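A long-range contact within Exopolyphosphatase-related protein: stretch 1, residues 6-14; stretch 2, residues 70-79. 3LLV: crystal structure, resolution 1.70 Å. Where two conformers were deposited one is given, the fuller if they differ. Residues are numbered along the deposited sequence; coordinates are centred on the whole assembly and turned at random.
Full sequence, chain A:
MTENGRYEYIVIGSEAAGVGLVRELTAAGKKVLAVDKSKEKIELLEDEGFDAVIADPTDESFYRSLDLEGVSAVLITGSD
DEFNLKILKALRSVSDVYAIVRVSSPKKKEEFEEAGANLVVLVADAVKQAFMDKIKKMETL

Stretch 1 6-14: RYEYIVIGS
Stretch 2, residues 70-79: GVSAVLITGS

How does stretch 2 approach its partner? Gly70 lies near the loop before the strand of stretch 1, and Val71 (phi/psi -65/138, chi1 t) packs its CG2 3.4 Å from Tyr7 O and 4.1 Å from Ile10 CD1. Ser72 (-82/-46, chi1 m) turns its N into Glu8 O, a 2.7 Å hydrogen bond, and Ala73 N adds a weak one to the same Glu8 O at 3.5 Å. Glu8 itself bends at -90/-38.

What holds strands 9-12 and 73-76 together? They run parallel, 14° apart, pairing Tyr9 with Ala73, Ile10 with Val74, Val11 with Leu75 and Ile12 with Ile76, with CA-CA distances of 4.7 to 5.3 Å. Extended backbones let stretch 1 bond through alternate residues: Ile10 N reaches Ala73 O at 3.2 Å, Leu75 N donates to Ile10 O at 2.7 Å, nearly straight at 176°, and Ile12 N meets Leu75 O at 2.8 Å.

Where do the side chains go? Ala73 and Leu75 (m, t) share a face with Tyr9 (m, chi2 -83°) and Val11 (t); Tyr9 CD1 lies 4.1 Å from Ala73 CB, and Val11 CG2 lies 4.1 Å from Leu75 CD1. On the other face, Val74 (t) and Ile76 (m, t) join Ile10 and Ile12, both m, t. Ile12 CD1 touches Val74 CG1 at 3.6 Å and Ile76 CG1 at 4.2 Å.

How does the pairing finish? At Thr77 (-116/0, chi1 p), both N and OG1 donate to Ile12 O, each at 2.9 Å, so backbone and side chain share one acceptor. Gly78 N donates to a water at 2.8 Å, which returns a weak bond to Ile12 O at 3.4 Å. Gly13 (100/115) has a backbone that calls for glycine; a CB would also clash with Gly78 N and Thr77 OG1, each 2.9 Å from its ideal position.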

# COMPACT_ATOMS: atom_id res chain seq x y z
N ARG A 6 -16.80 -4.05 1.78
CA ARG A 6 -16.58 -3.52 0.40
C ARG A 6 -15.73 -2.25 0.45
O ARG A 6 -16.24 -1.12 0.52
CB ARG A 6 -17.90 -3.28 -0.33
N TYR A 7 -14.43 -2.46 0.43
CA TYR A 7 -13.49 -1.35 0.42
C TYR A 7 -13.12 -0.96 -1.01
O TYR A 7 -13.12 -1.80 -1.91
CB TYR A 7 -12.26 -1.73 1.26
CG TYR A 7 -12.59 -1.97 2.72
CD1 TYR A 7 -12.75 -0.90 3.61
CD2 TYR A 7 -12.76 -3.26 3.23
CE1 TYR A 7 -13.04 -1.11 4.96
CE2 TYR A 7 -13.07 -3.49 4.58
CZ TYR A 7 -13.21 -2.40 5.43
OH TYR A 7 -13.51 -2.60 6.76
N GLU A 8 -12.82 0.32 -1.20
CA GLU A 8 -12.37 0.84 -2.48
C GLU A 8 -10.84 0.77 -2.56
O GLU A 8 -10.27 0.49 -3.62
CB GLU A 8 -12.85 2.27 -2.67
CG GLU A 8 -14.35 2.39 -2.96
CD GLU A 8 -14.93 3.76 -2.65
OE1 GLU A 8 -15.07 4.10 -1.45
OE2 GLU A 8 -15.26 4.50 -3.59
N TYR A 9 -10.20 1.05 -1.43
CA TYR A 9 -8.73 1.02 -1.35
C TYR A 9 -8.28 0.21 -0.14
O TYR A 9 -8.90 0.27 0.94
CB TYR A 9 -8.12 2.43 -1.32
CG TYR A 9 -8.42 3.23 -2.56
CD1 TYR A 9 -7.64 3.09 -3.72
CD2 TYR A 9 -9.51 4.10 -2.59
CE1 TYR A 9 -7.94 3.82 -4.88
CE2 TYR A 9 -9.81 4.83 -3.74
CZ TYR A 9 -9.03 4.68 -4.88
OH TYR A 9 -9.34 5.40 -6.01
N ILE A 10 -7.24 -0.58 -0.34
CA ILE A 10 -6.59 -1.30 0.75
C ILE A 10 -5.16 -0.82 0.88
O ILE A 10 -4.39 -0.87 -0.08
CB ILE A 10 -6.64 -2.82 0.54
CG1 ILE A 10 -8.10 -3.29 0.58
CG2 ILE A 10 -5.81 -3.54 1.63
CD1 ILE A 10 -8.25 -4.73 0.25
N VAL A 11 -4.83 -0.32 2.07
CA VAL A 11 -3.50 0.23 2.32
C VAL A 11 -2.71 -0.69 3.23
O VAL A 11 -3.01 -0.82 4.42
CB VAL A 11 -3.56 1.66 2.91
CG1 VAL A 11 -2.14 2.21 3.20
CG2 VAL A 11 -4.29 2.58 1.98
N ILE A 12 -1.67 -1.29 2.66
CA ILE A 12 -0.83 -2.21 3.38
C ILE A 12 0.39 -1.44 3.81
O ILE A 12 1.04 -0.77 2.98
CB ILE A 12 -0.45 -3.43 2.50
CG1 ILE A 12 -1.73 -4.22 2.13
CG2 ILE A 12 0.60 -4.29 3.20
CD1 ILE A 12 -1.49 -5.26 1.05
N GLY A 13 0.69 -1.51 5.10
CA GLY A 13 1.79 -0.76 5.69
C GLY A 13 1.18 0.46 6.35
O GLY A 13 0.61 1.33 5.67
N SER A 14 1.28 0.52 7.66
CA SER A 14 0.72 1.65 8.38
C SER A 14 1.83 2.51 8.98
O SER A 14 1.72 3.01 10.11
CB SER A 14 -0.31 1.18 9.41
OG SER A 14 -1.47 0.73 8.73
N GLY A 70 -14.37 -5.75 -6.15
CA GLY A 70 -14.73 -4.34 -6.22
C GLY A 70 -13.71 -3.29 -5.77
O GLY A 70 -13.95 -2.12 -5.87
N VAL A 71 -12.56 -3.73 -5.27
CA VAL A 71 -11.46 -2.84 -4.91
C VAL A 71 -10.84 -2.12 -6.11
O VAL A 71 -10.64 -2.70 -7.11
CB VAL A 71 -10.38 -3.63 -4.18
CG1 VAL A 71 -9.16 -2.81 -3.97
CG2 VAL A 71 -10.86 -4.09 -2.89
N SER A 72 -10.53 -0.84 -5.97
CA SER A 72 -9.89 -0.06 -7.04
C SER A 72 -8.39 -0.28 -7.08
O SER A 72 -7.81 -0.48 -8.16
CB SER A 72 -10.20 1.44 -6.91
OG SER A 72 -11.59 1.65 -6.96
N ALA A 73 -7.76 -0.24 -5.91
CA ALA A 73 -6.34 -0.53 -5.82
C ALA A 73 -5.93 -0.99 -4.44
O ALA A 73 -6.52 -0.57 -3.42
CB ALA A 73 -5.48 0.69 -6.28
N VAL A 74 -4.91 -1.86 -4.42
CA VAL A 74 -4.22 -2.22 -3.21
C VAL A 74 -2.91 -1.43 -3.23
O VAL A 74 -2.18 -1.47 -4.22
CB VAL A 74 -3.93 -3.73 -3.18
CG1 VAL A 74 -3.00 -4.10 -2.00
CG2 VAL A 74 -5.25 -4.52 -3.12
N LEU A 75 -2.64 -0.72 -2.14
CA LEU A 75 -1.46 0.15 -2.07
C LEU A 75 -0.46 -0.49 -1.10
O LEU A 75 -0.75 -0.67 0.08
CB LEU A 75 -1.85 1.56 -1.62
CG LEU A 75 -3.02 2.21 -2.34
CD1 LEU A 75 -3.15 3.63 -1.82
CD2 LEU A 75 -2.85 2.20 -3.86
N ILE A 76 0.69 -0.89 -1.63
CA ILE A 76 1.70 -1.56 -0.81
C ILE A 76 2.72 -0.46 -0.49
O ILE A 76 3.51 -0.06 -1.37
CB ILE A 76 2.32 -2.77 -1.55
CG1 ILE A 76 1.23 -3.83 -1.84
CG2 ILE A 76 3.47 -3.39 -0.70
CD1 ILE A 76 1.66 -4.92 -2.80
N THR A 77 2.70 0.02 0.76
CA THR A 77 3.37 1.30 1.10
C THR A 77 4.53 1.19 2.07
O THR A 77 5.13 2.21 2.41
CB THR A 77 2.36 2.34 1.69
OG1 THR A 77 2.02 1.93 3.01
CG2 THR A 77 1.13 2.42 0.88
N GLY A 78 4.85 -0.01 2.54
CA GLY A 78 5.93 -0.20 3.51
C GLY A 78 7.30 0.12 2.93
O GLY A 78 7.48 0.16 1.71
N SER A 79 8.27 0.31 3.81
CA SER A 79 9.57 0.81 3.35
C SER A 79 10.62 -0.31 3.21
O SER A 79 11.81 -0.03 3.02
CB SER A 79 10.04 1.91 4.31
OG SER A 79 10.31 1.33 5.57
O HOH W 1 3.87 -2.60 2.64